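Local coordinates for protein H subunit of photosynthetic reaction center complex (Rhodopseudomonas palustris, PDB 6Z5S) that forms the H subunit of the photosynthetic reaction centre, probably covering the cytoplasmic side of the complex and helping protons reach its quinones, at residues D[127-132]-D[175-180]; D[145-150]-D[164-169]; D[194-199]-D[203-208]; D[208-213]-D[236-241]. All blocks are in the same frame, centred on the assembly; numbering follows the deposited sequence.

Contact 1 (D[127-132]-D[175-180]); sequences PIIVPL and ARYLEV
Ile129 and Tyr177 meet across one intervening strand. Strand 161-169 bonds to strands 129-131 and 174-182, so no hydrogen bond links the two segments directly, and side chains bridge the gap. The CA atoms of Ile129 and Arg176 lie 7.4 Å apart, closer than second-neighbour strands in a flat sheet, consistent with a sheet that curls here.

The tight part is aliphatic against aromatic. With chi1 at -56°, Ile129 turns CG2 anti to its backbone N and CG1 beside that N, and both branches reach the same side of the tyrosine ring. CG2 of Ile129 lies 3.8 Å from CD2 of Tyr177, while CD1 of Ile129 is 3.9 Å from CE2 of Tyr177. CD1 sits in the ring plane and CG2 close to it, so the isoleucine meets the ring at its edge. The phenol end of Tyr177 is held by a hydrogen bond from its OH to Glu232 of helix 229-245, which limits how the ring can shift.

The looser part lies at Arg176. Ile129 CD1 only just touches the arginine, 4.5 Å from its CG. The guanidinium has its partner outside both segments, an acidic side chain of another protein's chain, with which NH2 forms a salt bridge. At the other end Glu179 pairs with Arg133 in a salt bridge.

Two successive residues, Arg176 and Tyr177, stand opposite the single Trp167 of the adjacent strand, which defines a classic beta bulge on strand 174-182, within the PRC-barrel family.

Contact 2 (D[145-150]-D[164-169]); sequences PNPVGM and TEVWVD
Val148 and Thr164 bring their CA atoms to 5.4 Å where a type II beta turn, Pro147 to Met150, passes beside strand 161-169. The turn is closed by Met150 N on Pro147 O at 3.1 Å. Gly149 takes the third position with a positive phi of 97°, a conformation that suits glycine.

No hydrogen bond joins the two segments, and two side chains of the turn make the contact. Val148 lies along the solvent-exposed margin, its CG2 swung anti to the backbone N (chi1 70° for CG1) and laid on the strand backbone, 3.2 Å from Thr164 O. This is a methyl-to-carbonyl approach, and at this resolution its shortness carries no weight. On the buried side, CG of the Pro147 ring rests 4.0 Å from CG2 of Val166, the two side chains crossing at about a right angle. This apolar patch is continued by Ile198, against which Pro147 also packs.

Asn146 fixes the approach to the turn: its OD1 accepts from Val148 N at 3.1 Å, fairly straight at 156°, although the donor stands above the carbonyl plane of the amide. In the second half of the turn, Gly149 and Met150 bond through their backbones to Val163, next to Thr164. An Asx turn at Asn146 thus overlaps the start of the type II turn, within a loop docked on a strand of the PRC-barrel domain.

Contact 3 (D[194-199]-D[203-208]); sequences PFALIN and GKVSVD
Leu197 N donates to Ser206 O at 3.0 Å with an N-H...O angle of 166°, the one hydrogen bond between the two segments. It marks a single antiparallel bridge, a hydrogen-bonded pair, and side chains close the rest.

Ala196 CB touches two valine methyls about a right angle apart, 3.8 Å from Val207 CG2 and 4.0 Å from Val205 CG2. Val205 holds that CG2 anti to its backbone N, which lays it over the Leu197 carbonyl and the start of Ile198; Ile198 CD1 in turn reaches Val205 CB at 3.8 Å, the two side chains crossing at a slant. Leu197 has a more polar setting, with its CB 3.7 Å from Ser206 OG and its CD2 4.0 Å from Asp208 OD1. Beyond the bridge the pairing stops: Ile198 is the centre of an inverse gamma turn, with a weak bond from Asn199 N to Leu197 O.

On its other side, strand 205-206 pairs in parallel with strand 152-153, Val205 and Val207 both bonding to Val153. Ala196 and Val207 rest on Leu191 of strand 188-192, and Leu197 and Ile198 also pack on side chains of another protein's chain.

Contact 4 (D[208-213]-D[236-241]); sequences DAIRGD and CAYYGA
Ile210 sends its longer branch towards helix 229-245 and ends in the corner formed by two tyrosine rings. CB starts the branch in the direction of the helix. A chi1 of 71° then sets CG1 between the backbone N and the carbonyl carbon, and neither CB nor CG1 comes within 4.2 Å of the helical segment. The second torsion is extended (chi2 -173°) and carries CD1 on to the rings, where it makes both contacts. It lies 3.7 Å from CE1 of Tyr239, approaching that ring obliquely, and 3.8 Å from CE2 of Tyr238, where it comes to the ring edge near its plane.

Tyr238 CG is anti to its backbone N, whereas Tyr239 CG lies beside its own, and both rings present a CE carbon to the one methyl. This packing joins the loop that follows strand 205-206, within the PRC-barrel domain, to the long helix near the end of the chain.

Each phenol is held at its far end by a main-chain oxygen: Tyr238 OH bonds to Gln214 O and Tyr239 OH to Leu190 O. Phe103 of helix 102-105 meets the Tyr238 ring edge-to-face and also touches Ile210.

One residue earlier in the loop, Ala209 CB rests 3.5 Å from Tyr239 O on the helix backbone. Arg211 makes no contact with 236-241; its NE forms a salt bridge with Asp213 OD1 at 2.9 Å, a weak hydrogen bond at 128°.

Contacts 1 and 2 share one antiparallel sheet. Their centres are 9 Å apart, and strand 161-169, which carries segment 164-169 of contact 2, runs between the strands of contact 1; Tyr177 O and Trp167 N, 2.6 Å apart, probably form a hydrogen bond. The centres of contacts 2 and 3 are 11 Å apart, and Ile198 CD1, 3.6 Å from Met150 SD, joins them. Contact 4 takes over at Asp208, which it shares with contact 3, and Phe195 CG packs 3.8 Å from Tyr239 CB. Tyr177 OH, 4.0 Å from Cys236 SG, brings contact 1 to the same helix, although the centres of contacts 1 and 4 are 18 Å apart. The lipid pockets involve other residues, many on the transmembrane helix.

Contact 1 (D[127-132]-D[175-180])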
loop_
_atom_site.group_PDB
_atom_site.type_symbol
_atom_site.label_atom_id
_atom_site.label_comp_id
_atom_site.label_asym_id
_atom_site.label_seq_id
_atom_site.Cartn_x
_atom_site.Cartn_y
_atom_site.Cartn_z
ATOM N N PRO D 127 -4.507 22.372 -29.540
ATOM C CA PRO D 127 -4.759 22.691 -28.131
ATOM C C PRO D 127 -5.819 21.773 -27.542
ATOM O O PRO D 127 -6.850 21.511 -28.162
ATOM C CB PRO D 127 -5.227 24.145 -28.180
ATOM C CG PRO D 127 -4.611 24.683 -29.416
ATOM C CD PRO D 127 -4.617 23.559 -30.399
ATOM N N ILE D 128 -5.552 21.278 -26.338
ATOM C CA ILE D 128 -6.482 20.361 -25.695
ATOM C C ILE D 128 -7.544 21.095 -24.888
ATOM O O ILE D 128 -8.654 20.584 -24.725
ATOM C CB ILE D 128 -5.725 19.359 -24.812
ATOM C CG1 ILE D 128 -4.928 20.088 -23.739
ATOM C CG2 ILE D 128 -4.804 18.515 -25.650
ATOM C CD1 ILE D 128 -4.183 19.168 -22.819
ATOM N N ILE D 129 -7.234 22.277 -24.365
ATOM C CA ILE D 129 -8.202 23.067 -23.617
ATOM C C ILE D 129 -8.824 24.047 -24.601
ATOM O O ILE D 129 -8.189 25.013 -25.020
ATOM C CB ILE D 129 -7.557 23.781 -22.432
ATOM C CG1 ILE D 129 -6.858 22.772 -21.528
ATOM C CG2 ILE D 129 -8.604 24.548 -21.655
ATOM C CD1 ILE D 129 -6.432 23.341 -20.207
ATOM N N VAL D 130 -10.073 23.790 -24.978
ATOM C CA VAL D 130 -10.742 24.597 -26.000
ATOM C C VAL D 130 -12.176 24.843 -25.585
ATOM O O VAL D 130 -12.764 24.076 -24.813
ATOM C CB VAL D 130 -10.717 23.908 -27.378
ATOM C CG1 VAL D 130 -9.304 23.816 -27.898
ATOM C CG2 VAL D 130 -11.328 22.534 -27.282
ATOM N N PRO D 131 -12.772 25.923 -26.087
ATOM C CA PRO D 131 -14.202 26.133 -25.856
ATOM C C PRO D 131 -15.011 25.068 -26.574
ATOM O O PRO D 131 -14.595 24.537 -27.603
ATOM C CB PRO D 131 -14.462 27.522 -26.445
ATOM C CG PRO D 131 -13.125 28.132 -26.628
ATOM C CD PRO D 131 -12.189 27.011 -26.883
ATOM N N LEU D 132 -16.181 24.751 -26.015
ATOM C CA LEU D 132 -17.015 23.721 -26.622
ATOM C C LEU D 132 -17.437 24.095 -28.033
ATOM O O LEU D 132 -17.675 23.212 -28.864
ATOM C CB LEU D 132 -18.243 23.447 -25.762
ATOM C CG LEU D 132 -18.074 22.339 -24.733
ATOM C CD1 LEU D 132 -19.360 22.140 -23.967
ATOM C CD2 LEU D 132 -17.659 21.060 -25.420
ATOM N N ALA D 175 -14.540 19.294 -18.018
ATOM C CA ALA D 175 -14.682 20.741 -18.069
ATOM C C ALA D 175 -13.609 21.382 -17.202
ATOM O O ALA D 175 -13.516 21.089 -16.008
ATOM C CB ALA D 175 -16.073 21.159 -17.607
ATOM N N ARG D 176 -12.798 22.254 -17.796
ATOM C CA ARG D 176 -11.720 22.906 -17.065
ATOM C C ARG D 176 -12.016 24.360 -16.731
ATOM O O ARG D 176 -11.717 24.803 -15.621
ATOM C CB ARG D 176 -10.410 22.831 -17.854
ATOM C CG ARG D 176 -9.961 21.434 -18.241
ATOM C CD ARG D 176 -10.140 20.435 -17.117
ATOM N NE ARG D 176 -9.031 20.449 -16.172
ATOM C CZ ARG D 176 -7.995 19.617 -16.217
ATOM N NH1 ARG D 176 -7.915 18.700 -17.170
ATOM N NH2 ARG D 176 -7.036 19.704 -15.307
ATOM N N TYR D 177 -12.598 25.119 -17.654
ATOM C CA TYR D 177 -12.831 26.535 -17.425
ATOM C C TYR D 177 -14.234 26.914 -17.860
ATOM O O TYR D 177 -14.799 26.322 -18.780
ATOM C CB TYR D 177 -11.817 27.401 -18.174
ATOM C CG TYR D 177 -10.397 27.136 -17.766
ATOM C CD1 TYR D 177 -9.835 27.790 -16.686
ATOM C CD2 TYR D 177 -9.620 26.222 -18.453
ATOM C CE1 TYR D 177 -8.542 27.544 -16.306
ATOM C CE2 TYR D 177 -8.326 25.971 -18.081
ATOM C CZ TYR D 177 -7.793 26.633 -17.006
ATOM O OH TYR D 177 -6.497 26.385 -16.629
ATOM N N LEU D 178 -14.790 27.907 -17.177
ATOM C CA LEU D 178 -16.005 28.587 -17.596
ATOM C C LEU D 178 -15.628 29.954 -18.136
ATOM O O LEU D 178 -14.936 30.719 -17.462
ATOM C CB LEU D 178 -16.986 28.752 -16.437
ATOM C CG LEU D 178 -17.327 27.528 -15.600
ATOM C CD1 LEU D 178 -18.282 27.922 -14.497
ATOM C CD2 LEU D 178 -17.930 26.446 -16.469
ATOM N N GLU D 179 -16.056 30.250 -19.354
ATOM C CA GLU D 179 -15.901 31.595 -19.876
ATOM C C GLU D 179 -16.955 32.484 -19.245
ATOM O O GLU D 179 -18.106 32.081 -19.086
ATOM C CB GLU D 179 -16.033 31.610 -21.396
ATOM C CG GLU D 179 -15.277 32.734 -22.060
ATOM C CD GLU D 179 -15.021 32.470 -23.526
ATOM O OE1 GLU D 179 -15.702 31.597 -24.101
ATOM O OE2 GLU D 179 -14.138 33.131 -24.107
ATOM N N VAL D 180 -16.560 33.694 -18.875
ATOM C CA VAL D 180 -17.443 34.623 -18.192
ATOM C C VAL D 180 -17.404 35.946 -18.926
ATOM O O VAL D 180 -16.351 36.590 -18.994
ATOM C CB VAL D 180 -17.051 34.820 -16.723
ATOM C CG1 VAL D 180 -17.908 35.887 -16.115
ATOM C CG2 VAL D 180 -17.210 33.520 -15.965
#

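Contact 2 (D[145-150]-D[164-169])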
loop_
_atom_site.group_PDB
_atom_site.type_symbol
_atom_site.label_atom_id
_atom_site.label_comp_id
_atom_site.label_asym_id
_atom_site.label_seq_id
_atom_site.Cartn_x
_atom_site.Cartn_y
_atom_site.Cartn_z
ATOM N N PRO D 145 -26.109 19.634 -14.304
ATOM C CA PRO D 145 -26.581 20.975 -14.657
ATOM C C PRO D 145 -25.751 21.579 -15.775
ATOM O O PRO D 145 -24.622 21.165 -16.046
ATOM C CB PRO D 145 -26.416 21.769 -13.358
ATOM C CG PRO D 145 -26.364 20.754 -12.293
ATOM C CD PRO D 145 -25.709 19.561 -12.889
ATOM N N ASN D 146 -26.330 22.578 -16.433
ATOM C CA ASN D 146 -25.638 23.293 -17.490
ATOM C C ASN D 146 -25.217 24.657 -16.978
ATOM O O ASN D 146 -26.080 25.469 -16.616
ATOM C CB ASN D 146 -26.521 23.438 -18.724
ATOM C CG ASN D 146 -25.747 23.898 -19.938
ATOM O OD1 ASN D 146 -24.691 24.513 -19.817
ATOM N ND2 ASN D 146 -26.268 23.599 -21.119
ATOM N N PRO D 147 -23.921 24.958 -16.943
ATOM C CA PRO D 147 -23.495 26.255 -16.403
ATOM C C PRO D 147 -23.854 27.428 -17.290
ATOM O O PRO D 147 -24.061 28.530 -16.770
ATOM C CB PRO D 147 -21.973 26.103 -16.272
ATOM C CG PRO D 147 -21.695 24.641 -16.436
ATOM C CD PRO D 147 -22.779 24.103 -17.298
ATOM N N VAL D 148 -23.931 27.233 -18.607
ATOM C CA VAL D 148 -24.062 28.371 -19.506
ATOM C C VAL D 148 -25.366 29.105 -19.233
ATOM O O VAL D 148 -26.409 28.495 -18.962
ATOM C CB VAL D 148 -23.964 27.925 -20.975
ATOM C CG1 VAL D 148 -25.187 27.125 -21.387
ATOM C CG2 VAL D 148 -23.791 29.129 -21.872
ATOM N N GLY D 149 -25.301 30.430 -19.276
ATOM C CA GLY D 149 -26.460 31.247 -18.993
ATOM C C GLY D 149 -26.495 31.733 -17.562
ATOM O O GLY D 149 -26.854 32.886 -17.307
ATOM N N MET D 150 -26.130 30.866 -16.623
ATOM C CA MET D 150 -26.112 31.257 -15.221
ATOM C C MET D 150 -25.180 32.448 -15.035
ATOM O O MET D 150 -24.028 32.403 -15.481
ATOM C CB MET D 150 -25.644 30.107 -14.334
ATOM C CG MET D 150 -26.474 28.847 -14.402
ATOM S SD MET D 150 -25.924 27.702 -13.124
ATOM C CE MET D 150 -26.834 26.221 -13.540
ATOM N N THR D 164 -20.710 32.232 -20.275
ATOM C CA THR D 164 -20.932 32.247 -21.713
ATOM C C THR D 164 -20.560 30.937 -22.388
ATOM O O THR D 164 -21.278 30.480 -23.282
ATOM C CB THR D 164 -20.131 33.390 -22.342
ATOM O OG1 THR D 164 -20.745 34.638 -22.008
ATOM C CG2 THR D 164 -20.065 33.247 -23.850
ATOM N N GLU D 165 -19.461 30.311 -21.979
ATOM C CA GLU D 165 -18.991 29.108 -22.645
ATOM C C GLU D 165 -18.244 28.242 -21.647
ATOM O O GLU D 165 -17.656 28.741 -20.686
ATOM C CB GLU D 165 -18.093 29.452 -23.836
ATOM C CG GLU D 165 -17.773 28.280 -24.740
ATOM C CD GLU D 165 -19.003 27.704 -25.408
ATOM O OE1 GLU D 165 -20.006 28.435 -25.556
ATOM O OE2 GLU D 165 -18.969 26.518 -25.791
ATOM N N VAL D 166 -18.277 26.937 -21.885
ATOM C CA VAL D 166 -17.578 25.962 -21.062
ATOM C C VAL D 166 -16.363 25.484 -21.841
ATOM O O VAL D 166 -16.497 24.962 -22.952
ATOM C CB VAL D 166 -18.489 24.787 -20.685
ATOM C CG1 VAL D 166 -17.710 23.739 -19.921
ATOM C CG2 VAL D 166 -19.657 25.285 -19.867
ATOM N N TRP D 167 -15.182 25.671 -21.267
ATOM C CA TRP D 167 -13.950 25.191 -21.869
ATOM C C TRP D 167 -13.662 23.788 -21.363
ATOM O O TRP D 167 -13.729 23.531 -20.159
ATOM C CB TRP D 167 -12.784 26.117 -21.538
ATOM C CG TRP D 167 -12.855 27.436 -22.209
ATOM C CD1 TRP D 167 -13.903 28.299 -22.209
ATOM C CD2 TRP D 167 -11.826 28.054 -22.977
ATOM N NE1 TRP D 167 -13.595 29.417 -22.934
ATOM C CE2 TRP D 167 -12.321 29.293 -23.415
ATOM C CE3 TRP D 167 -10.535 27.679 -23.340
ATOM C CZ2 TRP D 167 -11.571 30.158 -24.193
ATOM C CZ3 TRP D 167 -9.794 28.536 -24.111
ATOM C CH2 TRP D 167 -10.310 29.762 -24.530
ATOM N N VAL D 168 -13.339 22.885 -22.280
ATOM C CA VAL D 168 -13.152 21.485 -21.945
ATOM C C VAL D 168 -11.788 21.018 -22.424
ATOM O O VAL D 168 -11.161 21.618 -23.300
ATOM C CB VAL D 168 -14.258 20.594 -22.542
ATOM C CG1 VAL D 168 -15.613 21.080 -22.091
ATOM C CG2 VAL D 168 -14.169 20.591 -24.045
ATOM N N ASP D 169 -11.342 19.920 -21.826
ATOM C CA ASP D 169 -10.102 19.255 -22.183
ATOM C C ASP D 169 -10.424 18.107 -23.128
ATOM O O ASP D 169 -11.287 17.278 -22.829
ATOM C CB ASP D 169 -9.399 18.735 -20.928
ATOM C CG ASP D 169 -8.003 18.215 -21.204
ATOM O OD1 ASP D 169 -7.691 17.883 -22.363
ATOM O OD2 ASP D 169 -7.205 18.138 -20.247
#

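Contact 3 (D[194-199]-D[203-208])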
loop_
_atom_site.group_PDB
_atom_site.type_symbol
_atom_site.label_atom_id
_atom_site.label_comp_id
_atom_site.label_asym_id
_atom_site.label_seq_id
_atom_site.Cartn_x
_atom_site.Cartn_y
_atom_site.Cartn_z
ATOM N N PRO D 194 -12.591 24.195 -10.567
ATOM C CA PRO D 194 -12.441 23.926 -9.129
ATOM C C PRO D 194 -12.626 25.147 -8.252
ATOM O O PRO D 194 -12.878 24.997 -7.053
ATOM C CB PRO D 194 -11.015 23.376 -9.024
ATOM C CG PRO D 194 -10.737 22.819 -10.352
ATOM C CD PRO D 194 -11.405 23.741 -11.313
ATOM N N PHE D 195 -12.510 26.347 -8.802
ATOM C CA PHE D 195 -12.713 27.566 -8.039
ATOM C C PHE D 195 -14.153 28.044 -8.082
ATOM O O PHE D 195 -14.439 29.152 -7.623
ATOM C CB PHE D 195 -11.791 28.669 -8.551
ATOM C CG PHE D 195 -10.397 28.588 -8.018
ATOM C CD1 PHE D 195 -10.124 28.939 -6.712
ATOM C CD2 PHE D 195 -9.359 28.168 -8.822
ATOM C CE1 PHE D 195 -8.850 28.871 -6.221
ATOM C CE2 PHE D 195 -8.079 28.099 -8.333
ATOM C CZ PHE D 195 -7.826 28.452 -7.031
ATOM N N ALA D 196 -15.061 27.245 -8.622
ATOM C CA ALA D 196 -16.451 27.640 -8.752
ATOM C C ALA D 196 -17.351 26.537 -8.227
ATOM O O ALA D 196 -17.036 25.350 -8.334
ATOM C CB ALA D 196 -16.814 27.956 -10.203
ATOM N N LEU D 197 -18.477 26.940 -7.656
ATOM C CA LEU D 197 -19.507 26.013 -7.204
ATOM C C LEU D 197 -20.616 26.028 -8.249
ATOM O O LEU D 197 -21.598 26.762 -8.128
ATOM C CB LEU D 197 -20.032 26.382 -5.825
ATOM C CG LEU D 197 -19.262 25.780 -4.651
ATOM C CD1 LEU D 197 -19.320 24.266 -4.735
ATOM C CD2 LEU D 197 -17.823 26.266 -4.601
ATOM N N ILE D 198 -20.445 25.215 -9.286
ATOM C CA ILE D 198 -21.455 25.107 -10.347
ATOM C C ILE D 198 -22.432 24.028 -9.898
ATOM O O ILE D 198 -22.369 22.859 -10.282
ATOM C CB ILE D 198 -20.833 24.845 -11.723
ATOM C CG1 ILE D 198 -21.939 24.763 -12.772
ATOM C CG2 ILE D 198 -19.920 23.622 -11.710
ATOM C CD1 ILE D 198 -22.783 26.006 -12.829
ATOM N N ASN D 199 -23.365 24.442 -9.053
ATOM C CA ASN D 199 -24.430 23.578 -8.587
ATOM C C ASN D 199 -25.791 24.229 -8.690
ATOM O O ASN D 199 -26.797 23.541 -8.482
ATOM C CB ASN D 199 -24.195 23.171 -7.128
ATOM C CG ASN D 199 -24.177 24.359 -6.195
ATOM O OD1 ASN D 199 -23.364 25.266 -6.349
ATOM N ND2 ASN D 199 -25.080 24.364 -5.224
ATOM N N GLY D 203 -29.830 30.241 -8.074
ATOM C CA GLY D 203 -30.073 30.322 -9.500
ATOM C C GLY D 203 -28.811 30.363 -10.335
ATOM O O GLY D 203 -28.872 30.318 -11.565
ATOM N N LYS D 204 -27.657 30.436 -9.678
ATOM C CA LYS D 204 -26.446 30.924 -10.322
ATOM C C LYS D 204 -25.263 30.066 -9.894
ATOM O O LYS D 204 -25.413 29.077 -9.172
ATOM C CB LYS D 204 -26.246 32.405 -9.978
ATOM C CG LYS D 204 -27.324 33.308 -10.549
ATOM C CD LYS D 204 -27.109 34.768 -10.200
ATOM C CE LYS D 204 -27.455 35.073 -8.760
ATOM N NZ LYS D 204 -28.907 34.906 -8.493
ATOM N N VAL D 205 -24.077 30.448 -10.357
ATOM C CA VAL D 205 -22.822 29.824 -9.963
ATOM C C VAL D 205 -22.038 30.828 -9.133
ATOM O O VAL D 205 -21.968 32.015 -9.473
ATOM C CB VAL D 205 -22.017 29.340 -11.184
ATOM C CG1 VAL D 205 -21.698 30.494 -12.112
ATOM C CG2 VAL D 205 -20.741 28.658 -10.738
ATOM N N SER D 206 -21.466 30.355 -8.033
ATOM C CA SER D 206 -20.873 31.220 -7.028
ATOM C C SER D 206 -19.391 30.927 -6.877
ATOM O O SER D 206 -18.978 29.765 -6.808
ATOM C CB SER D 206 -21.568 31.041 -5.683
ATOM O OG SER D 206 -21.291 29.760 -5.149
ATOM N N VAL D 207 -18.600 31.992 -6.809
ATOM C CA VAL D 207 -17.166 31.910 -6.581
ATOM C C VAL D 207 -16.857 32.705 -5.324
ATOM O O VAL D 207 -17.093 33.917 -5.279
ATOM C CB VAL D 207 -16.368 32.444 -7.775
ATOM C CG1 VAL D 207 -14.919 32.648 -7.388
ATOM C CG2 VAL D 207 -16.479 31.487 -8.932
ATOM N N ASP D 208 -16.328 32.030 -4.312
ATOM C CA ASP D 208 -16.052 32.657 -3.032
ATOM C C ASP D 208 -14.611 33.115 -2.883
ATOM O O ASP D 208 -14.256 33.651 -1.831
ATOM C CB ASP D 208 -16.400 31.698 -1.900
ATOM C CG ASP D 208 -15.840 30.322 -2.130
ATOM O OD1 ASP D 208 -16.241 29.687 -3.126
ATOM O OD2 ASP D 208 -14.996 29.877 -1.326
#

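Contact 4 (D[208-213]-D[236-241])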
loop_
_atom_site.group_PDB
_atom_site.type_symbol
_atom_site.label_atom_id
_atom_site.label_comp_id
_atom_site.label_asym_id
_atom_site.label_seq_id
_atom_site.Cartn_x
_atom_site.Cartn_y
_atom_site.Cartn_z
ATOM N N ASP D 208 -16.328 32.030 -4.312
ATOM C CA ASP D 208 -16.052 32.657 -3.032
ATOM C C ASP D 208 -14.611 33.115 -2.883
ATOM O O ASP D 208 -14.256 33.651 -1.831
ATOM C CB ASP D 208 -16.400 31.698 -1.900
ATOM C CG ASP D 208 -15.840 30.322 -2.130
ATOM O OD1 ASP D 208 -16.241 29.687 -3.126
ATOM O OD2 ASP D 208 -14.996 29.877 -1.326
ATOM N N ALA D 209 -13.771 32.919 -3.897
ATOM C CA ALA D 209 -12.374 33.316 -3.779
ATOM C C ALA D 209 -12.216 34.825 -3.903
ATOM O O ALA D 209 -11.588 35.461 -3.054
ATOM C CB ALA D 209 -11.533 32.598 -4.831
ATOM N N ILE D 210 -12.778 35.412 -4.951
ATOM C CA ILE D 210 -12.755 36.851 -5.147
ATOM C C ILE D 210 -14.185 37.359 -5.076
ATOM O O ILE D 210 -15.142 36.588 -5.089
ATOM C CB ILE D 210 -12.100 37.246 -6.478
ATOM C CG1 ILE D 210 -13.007 36.864 -7.643
ATOM C CG2 ILE D 210 -10.760 36.561 -6.623
ATOM C CD1 ILE D 210 -12.377 37.061 -8.989
ATOM N N ARG D 211 -14.321 38.676 -5.005
ATOM C CA ARG D 211 -15.639 39.280 -4.961
ATOM C C ARG D 211 -16.082 39.672 -6.367
ATOM O O ARG D 211 -15.373 39.458 -7.351
ATOM C CB ARG D 211 -15.647 40.475 -4.019
ATOM C CG ARG D 211 -14.601 41.507 -4.315
ATOM C CD ARG D 211 -14.778 42.712 -3.422
ATOM N NE ARG D 211 -14.003 43.844 -3.907
ATOM C CZ ARG D 211 -12.779 44.137 -3.487
ATOM N NH1 ARG D 211 -12.141 45.185 -3.984
ATOM N NH2 ARG D 211 -12.197 43.381 -2.567
ATOM N N GLY D 212 -17.265 40.278 -6.455
ATOM C CA GLY D 212 -17.929 40.411 -7.742
ATOM C C GLY D 212 -17.186 41.283 -8.734
ATOM O O GLY D 212 -17.122 40.962 -9.922
ATOM N N ASP D 213 -16.629 42.400 -8.274
ATOM C CA ASP D 213 -15.973 43.311 -9.205
ATOM C C ASP D 213 -14.639 42.764 -9.684
ATOM O O ASP D 213 -14.221 43.051 -10.811
ATOM C CB ASP D 213 -15.769 44.673 -8.554
ATOM C CG ASP D 213 -15.034 44.577 -7.240
ATOM O OD1 ASP D 213 -15.511 43.846 -6.349
ATOM O OD2 ASP D 213 -13.973 45.217 -7.102
ATOM N N CYS D 236 -5.410 30.717 -12.678
ATOM C CA CYS D 236 -5.530 29.992 -11.419
ATOM C C CYS D 236 -4.839 30.727 -10.280
ATOM O O CYS D 236 -5.285 30.646 -9.135
ATOM C CB CYS D 236 -4.977 28.576 -11.556
ATOM S SG CYS D 236 -5.550 27.679 -13.005
ATOM N N ALA D 237 -3.784 31.483 -10.573
ATOM C CA ALA D 237 -3.088 32.227 -9.536
ATOM C C ALA D 237 -3.871 33.457 -9.114
ATOM O O ALA D 237 -3.898 33.800 -7.929
ATOM C CB ALA D 237 -1.702 32.622 -10.030
ATOM N N TYR D 238 -4.505 34.139 -10.067
ATOM C CA TYR D 238 -5.376 35.247 -9.707
ATOM C C TYR D 238 -6.489 34.774 -8.793
ATOM O O TYR D 238 -6.874 35.477 -7.855
ATOM C CB TYR D 238 -5.957 35.895 -10.959
ATOM C CG TYR D 238 -6.793 37.108 -10.664
ATOM C CD1 TYR D 238 -6.220 38.363 -10.598
ATOM C CD2 TYR D 238 -8.153 36.999 -10.445
ATOM C CE1 TYR D 238 -6.975 39.470 -10.325
ATOM C CE2 TYR D 238 -8.914 38.101 -10.168
ATOM C CZ TYR D 238 -8.321 39.334 -10.111
ATOM O OH TYR D 238 -9.083 40.442 -9.836
ATOM N N TYR D 239 -7.017 33.582 -9.046
ATOM C CA TYR D 239 -8.073 33.090 -8.172
ATOM C C TYR D 239 -7.536 32.574 -6.845
ATOM O O TYR D 239 -8.210 32.705 -5.821
ATOM C CB TYR D 239 -8.879 32.010 -8.878
ATOM C CG TYR D 239 -9.831 32.590 -9.883
ATOM C CD1 TYR D 239 -11.057 33.091 -9.492
ATOM C CD2 TYR D 239 -9.492 32.663 -11.219
ATOM C CE1 TYR D 239 -11.924 33.629 -10.411
ATOM C CE2 TYR D 239 -10.350 33.195 -12.139
ATOM C CZ TYR D 239 -11.563 33.677 -11.731
ATOM O OH TYR D 239 -12.411 34.210 -12.664
ATOM N N GLY D 240 -6.337 31.995 -6.832
ATOM C CA GLY D 240 -5.747 31.569 -5.580
ATOM C C GLY D 240 -5.330 32.708 -4.680
ATOM O O GLY D 240 -5.275 32.529 -3.462
ATOM N N ALA D 241 -5.018 33.869 -5.253
ATOM C CA ALA D 241 -4.661 35.018 -4.430
ATOM C C ALA D 241 -5.788 35.397 -3.487
ATOM O O ALA D 241 -5.535 35.827 -2.358
ATOM C CB ALA D 241 -4.293 36.205 -5.313
#